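Phosphoglycerate oxidoreductase (Rhizobium etli, PDB 4HY3) probably binds NAD and reduces small 2-oxoacids such as hydroxypyruvate or glyoxylate, as in other D-isomer specific 2-hydroxyacid dehydrogenases. Local coordinates at residues G127-L139 with D186-F198. Sequence-based numbering, arbitrary orientation.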
loop_
_atom_site.group_PDB
_atom_site.type_symbol
_atom_site.label_atom_id
_atom_site.label_comp_id
_atom_site.label_asym_id
_atom_site.label_seq_id
_atom_site.Cartn_x
_atom_site.Cartn_y
_atom_site.Cartn_z
ATOM N N GLY A 127 7.429 9.001 23.692
ATOM C CA GLY A 127 8.635 9.063 22.873
ATOM C C GLY A 127 8.470 8.708 21.402
ATOM O O GLY A 127 9.316 9.063 20.576
ATOM N N GLN A 128 7.388 8.017 21.047
ATOM C CA GLN A 128 7.237 7.656 19.647
ATOM C C GLN A 128 6.914 8.841 18.749
ATOM O O GLN A 128 6.969 8.722 17.527
ATOM C CB GLN A 128 6.292 6.492 19.439
ATOM C CG GLN A 128 4.853 6.852 19.602
ATOM C CD GLN A 128 3.995 5.911 18.816
ATOM O OE1 GLN A 128 4.457 5.300 17.845
ATOM N NE2 GLN A 128 2.737 5.780 19.228
ATOM N N VAL A 129 6.606 9.985 19.354
ATOM C CA VAL A 129 6.453 11.218 18.588
ATOM C C VAL A 129 7.710 11.583 17.802
ATOM O O VAL A 129 7.641 12.292 16.822
ATOM C CB VAL A 129 6.025 12.429 19.451
ATOM C CG1 VAL A 129 4.722 12.138 20.182
ATOM C CG2 VAL A 129 7.139 12.875 20.404
ATOM N N PHE A 130 8.860 11.096 18.228
ATOM C CA PHE A 130 10.089 11.498 17.582
ATOM C C PHE A 130 10.444 10.615 16.416
ATOM O O PHE A 130 11.474 10.852 15.789
ATOM C CB PHE A 130 11.225 11.465 18.573
ATOM C CG PHE A 130 11.115 12.498 19.653
ATOM C CD1 PHE A 130 11.021 13.857 19.337
ATOM C CD2 PHE A 130 11.130 12.123 20.983
ATOM C CE1 PHE A 130 10.916 14.809 20.320
ATOM C CE2 PHE A 130 11.051 13.074 21.978
ATOM C CZ PHE A 130 10.941 14.422 21.640
ATOM N N ALA A 131 9.614 9.601 16.130
ATOM C CA ALA A 131 9.888 8.668 15.058
ATOM C C ALA A 131 9.759 9.338 13.709
ATOM O O ALA A 131 10.724 9.379 12.949
ATOM C CB ALA A 131 8.973 7.466 15.136
ATOM N N GLU A 132 8.583 9.862 13.395
ATOM C CA GLU A 132 8.314 10.380 12.056
ATOM C C GLU A 132 9.341 11.473 11.715
ATOM O O GLU A 132 9.988 11.403 10.655
ATOM C CB GLU A 132 6.868 10.879 11.947
ATOM C CG GLU A 132 6.413 11.250 10.560
ATOM C CD GLU A 132 6.602 10.112 9.575
ATOM O OE1 GLU A 132 6.043 9.013 9.810
ATOM O OE2 GLU A 132 7.305 10.305 8.557
ATOM N N PRO A 133 9.510 12.477 12.615
ATOM C CA PRO A 133 10.596 13.437 12.405
ATOM C C PRO A 133 11.925 12.744 12.011
ATOM O O PRO A 133 12.496 13.069 10.986
ATOM C CB PRO A 133 10.714 14.135 13.767
ATOM C CG PRO A 133 9.328 14.083 14.325
ATOM C CD PRO A 133 8.706 12.814 13.811
ATOM N N VAL A 134 12.377 11.772 12.788
ATOM C CA VAL A 134 13.646 11.125 12.510
ATOM C C VAL A 134 13.670 10.257 11.248
ATOM O O VAL A 134 14.648 10.266 10.524
ATOM C CB VAL A 134 14.135 10.345 13.721
ATOM C CG1 VAL A 134 15.474 9.704 13.415
ATOM C CG2 VAL A 134 14.260 11.296 14.898
ATOM N N ALA A 135 12.606 9.521 10.970
ATOM C CA ALA A 135 12.494 8.871 9.655
ATOM C C ALA A 135 12.701 9.881 8.540
ATOM O O ALA A 135 13.546 9.700 7.690
ATOM C CB ALA A 135 11.158 8.131 9.484
ATOM N N GLU A 136 11.940 10.956 8.534
ATOM C CA GLU A 136 11.949 11.809 7.357
ATOM C C GLU A 136 13.311 12.361 7.020
ATOM O O GLU A 136 13.793 12.163 5.898
ATOM C CB GLU A 136 10.896 12.893 7.468
ATOM C CG GLU A 136 9.527 12.239 7.494
ATOM C CD GLU A 136 8.387 13.166 7.144
ATOM O OE1 GLU A 136 8.612 14.371 6.852
ATOM O OE2 GLU A 136 7.251 12.667 7.163
ATOM N N ILE A 137 13.943 13.020 7.995
ATOM C CA ILE A 137 15.285 13.581 7.798
ATOM C C ILE A 137 16.300 12.468 7.516
ATOM O O ILE A 137 17.333 12.706 6.885
ATOM C CB ILE A 137 15.755 14.438 8.981
ATOM C CG1 ILE A 137 16.899 15.352 8.551
ATOM C CG2 ILE A 137 16.214 13.583 10.152
ATOM C CD1 ILE A 137 16.507 16.795 8.450
ATOM N N GLY A 138 15.975 11.255 7.970
ATOM C CA GLY A 138 16.760 10.048 7.691
ATOM C C GLY A 138 16.714 9.595 6.235
ATOM O O GLY A 138 17.764 9.343 5.612
ATOM N N LEU A 139 15.509 9.458 5.686
ATOM C CA LEU A 139 15.383 9.203 4.272
ATOM C C LEU A 139 16.050 10.390 3.567
ATOM O O LEU A 139 16.665 10.250 2.505
ATOM C CB LEU A 139 13.924 9.071 3.898
ATOM C CG LEU A 139 13.590 8.844 2.436
ATOM C CD1 LEU A 139 14.662 8.004 1.763
ATOM C CD2 LEU A 139 12.246 8.145 2.243
ATOM N N ASP A 186 10.203 1.899 17.142
ATOM C CA ASP A 186 9.348 2.892 16.494
ATOM C C ASP A 186 10.037 3.534 15.266
ATOM O O ASP A 186 9.418 3.683 14.204
ATOM C CB ASP A 186 8.939 3.980 17.503
ATOM C CG ASP A 186 8.033 3.455 18.604
ATOM O OD1 ASP A 186 7.097 2.679 18.316
ATOM O OD2 ASP A 186 8.253 3.828 19.773
ATOM N N LEU A 187 11.311 3.911 15.429
ATOM C CA LEU A 187 12.086 4.560 14.388
ATOM C C LEU A 187 12.207 3.622 13.206
ATOM O O LEU A 187 12.042 4.021 12.051
ATOM C CB LEU A 187 13.473 4.899 14.902
ATOM C CG LEU A 187 14.033 6.260 14.485
ATOM C CD1 LEU A 187 13.576 6.645 13.085
ATOM C CD2 LEU A 187 13.574 7.331 15.473
ATOM N N GLY A 188 12.470 2.357 13.511
ATOM C CA GLY A 188 12.375 1.322 12.526
ATOM C C GLY A 188 11.109 1.390 11.716
ATOM O O GLY A 188 11.187 1.484 10.501
ATOM N N LYS A 189 9.948 1.344 12.369
ATOM C CA LYS A 189 8.661 1.293 11.635
ATOM C C LYS A 189 8.411 2.542 10.823
ATOM O O LYS A 189 7.852 2.458 9.725
ATOM C CB LYS A 189 7.475 1.078 12.558
ATOM C CG LYS A 189 7.577 -0.156 13.433
ATOM C CD LYS A 189 6.402 -0.265 14.400
ATOM C CE LYS A 189 6.774 -1.125 15.610
ATOM N NZ LYS A 189 5.713 -1.105 16.662
ATOM N N ALA A 190 8.831 3.697 11.348
ATOM C CA ALA A 190 8.541 4.962 10.683
ATOM C C ALA A 190 9.291 4.974 9.366
ATOM O O ALA A 190 8.795 5.486 8.345
ATOM C CB ALA A 190 8.941 6.150 11.547
ATOM N N LEU A 191 10.476 4.368 9.412
ATOM C CA LEU A 191 11.392 4.307 8.301
ATOM C C LEU A 191 10.818 3.352 7.269
ATOM O O LEU A 191 10.666 3.696 6.090
ATOM C CB LEU A 191 12.736 3.850 8.809
ATOM C CG LEU A 191 14.024 4.060 8.025
ATOM C CD1 LEU A 191 14.001 5.169 6.999
ATOM C CD2 LEU A 191 15.122 4.352 9.027
ATOM N N ARG A 192 10.437 2.164 7.715
ATOM C CA ARG A 192 9.793 1.230 6.810
ATOM C C ARG A 192 8.642 1.920 6.106
ATOM O O ARG A 192 8.376 1.636 4.948
ATOM C CB ARG A 192 9.327 -0.033 7.533
ATOM C CG ARG A 192 8.470 -0.980 6.715
ATOM C CD ARG A 192 9.059 -1.294 5.344
ATOM N NE ARG A 192 8.190 -2.209 4.594
ATOM C CZ ARG A 192 7.194 -1.851 3.791
ATOM N NH1 ARG A 192 6.896 -0.576 3.566
ATOM N NH2 ARG A 192 6.483 -2.792 3.205
ATOM N N ARG A 193 7.970 2.841 6.785
ATOM C CA ARG A 193 6.825 3.487 6.153
ATOM C C ARG A 193 7.249 4.451 5.038
ATOM O O ARG A 193 6.745 4.376 3.918
ATOM C CB ARG A 193 5.932 4.175 7.170
ATOM C CG ARG A 193 4.636 4.680 6.555
ATOM C CD ARG A 193 3.566 4.942 7.609
ATOM N NE ARG A 193 4.043 5.925 8.577
ATOM C CZ ARG A 193 4.506 5.635 9.794
ATOM N NH1 ARG A 193 4.521 4.382 10.212
ATOM N NH2 ARG A 193 4.952 6.601 10.601
ATOM N N VAL A 194 8.189 5.340 5.337
ATOM C CA VAL A 194 8.620 6.287 4.314
ATOM C C VAL A 194 9.258 5.549 3.132
ATOM O O VAL A 194 9.108 5.964 1.989
ATOM C CB VAL A 194 9.448 7.476 4.866
ATOM C CG1 VAL A 194 8.605 8.230 5.850
ATOM C CG2 VAL A 194 10.722 7.029 5.559
ATOM N N LEU A 195 9.890 4.418 3.404
ATOM C CA LEU A 195 10.525 3.654 2.345
ATOM C C LEU A 195 9.534 2.835 1.510
ATOM O O LEU A 195 9.887 2.344 0.452
ATOM C CB LEU A 195 11.659 2.774 2.902
ATOM C CG LEU A 195 12.855 3.494 3.546
ATOM C CD1 LEU A 195 13.644 2.610 4.496
ATOM C CD2 LEU A 195 13.781 4.067 2.487
ATOM N N SER A 196 8.293 2.728 1.947
ATOM C CA SER A 196 7.337 1.849 1.283
ATOM C C SER A 196 7.049 2.222 -0.147
ATOM O O SER A 196 6.376 1.483 -0.850
ATOM C CB SER A 196 6.012 1.811 2.034
ATOM O OG SER A 196 5.407 3.078 2.013
ATOM N N GLY A 197 7.532 3.378 -0.564
ATOM C CA GLY A 197 7.317 3.845 -1.915
ATOM C C GLY A 197 8.499 3.544 -2.805
ATOM O O GLY A 197 8.538 3.974 -3.952
ATOM N N PHE A 198 9.464 2.793 -2.286
ATOM C CA PHE A 198 10.678 2.524 -3.035
ATOM C C PHE A 198 10.848 1.090 -3.468
ATOM O O PHE A 198 11.839 0.769 -4.115
ATOM C CB PHE A 198 11.877 2.969 -2.237
ATOM C CG PHE A 198 11.997 4.447 -2.144
ATOM C CD1 PHE A 198 12.928 5.121 -2.903
ATOM C CD2 PHE A 198 11.165 5.173 -1.300
ATOM C CE1 PHE A 198 13.050 6.500 -2.811
ATOM C CE2 PHE A 198 11.278 6.559 -1.205
ATOM C CZ PHE A 198 12.224 7.223 -1.968
HETATM O O HOH W 1 10.505 6.011 19.818
#
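Asp186 starts the contact by laying its carboxylate against the aliphatic part of Gln128, with OD2 3.3 Å from Gln128 CB and the two side chains roughly perpendicular. The same OD2 takes a hydrogen bond from a water. One residue on, Leu187 reaches Val134: its CD2 lies 3.5 Å from Val134 CB, while CD1 touches Val134 CG1. At Ala190 the helices meet through small residues, its methyl lying between those of Ala131 and Ala135, with Ala190 CB 3.6 Å from Ala135 CB. That allows the axes of helix 131-139 and helix 186-195 to approach to 8.3 Å while crossing at -50°. Arg193 then provides the polar link, a salt bridge from NH2 to Glu132 OE1 at 2.8 Å. NH2 lies almost in line with the C-O bond of Glu132, but the oxygen sits 22° out of the guanidinium plane. Glu132 gets there with CG anti to the backbone N (chi1 -171°) and a bend at chi2; an alanine here, lacking the carboxylate, would probably leave the guanidinium charge of Arg193 without its mate near Arg199 of the second subunit and freer to turn. Val194 puts CG2 3.8 Å from Leu139 CD2, the two side chains running antiparallel past one another. Leu195 adds its CD2 against Leu139 CD1, and at the end of the type I turn 195-198 the Phe198 ring brings CE2 to 3.9 Å from Leu139 CD2. The second subunit lies close by, where Glu136 accepts hydrogen bonds from the backbone N atoms of its Ile174 and Ala175. Helix 186-195 follows strand 178-182 and carries Gly188 of an apparent GxGxxG motif; a helix so placed, here packed against helix 131-147, is characteristic of the NAD-binding Rossmann fold.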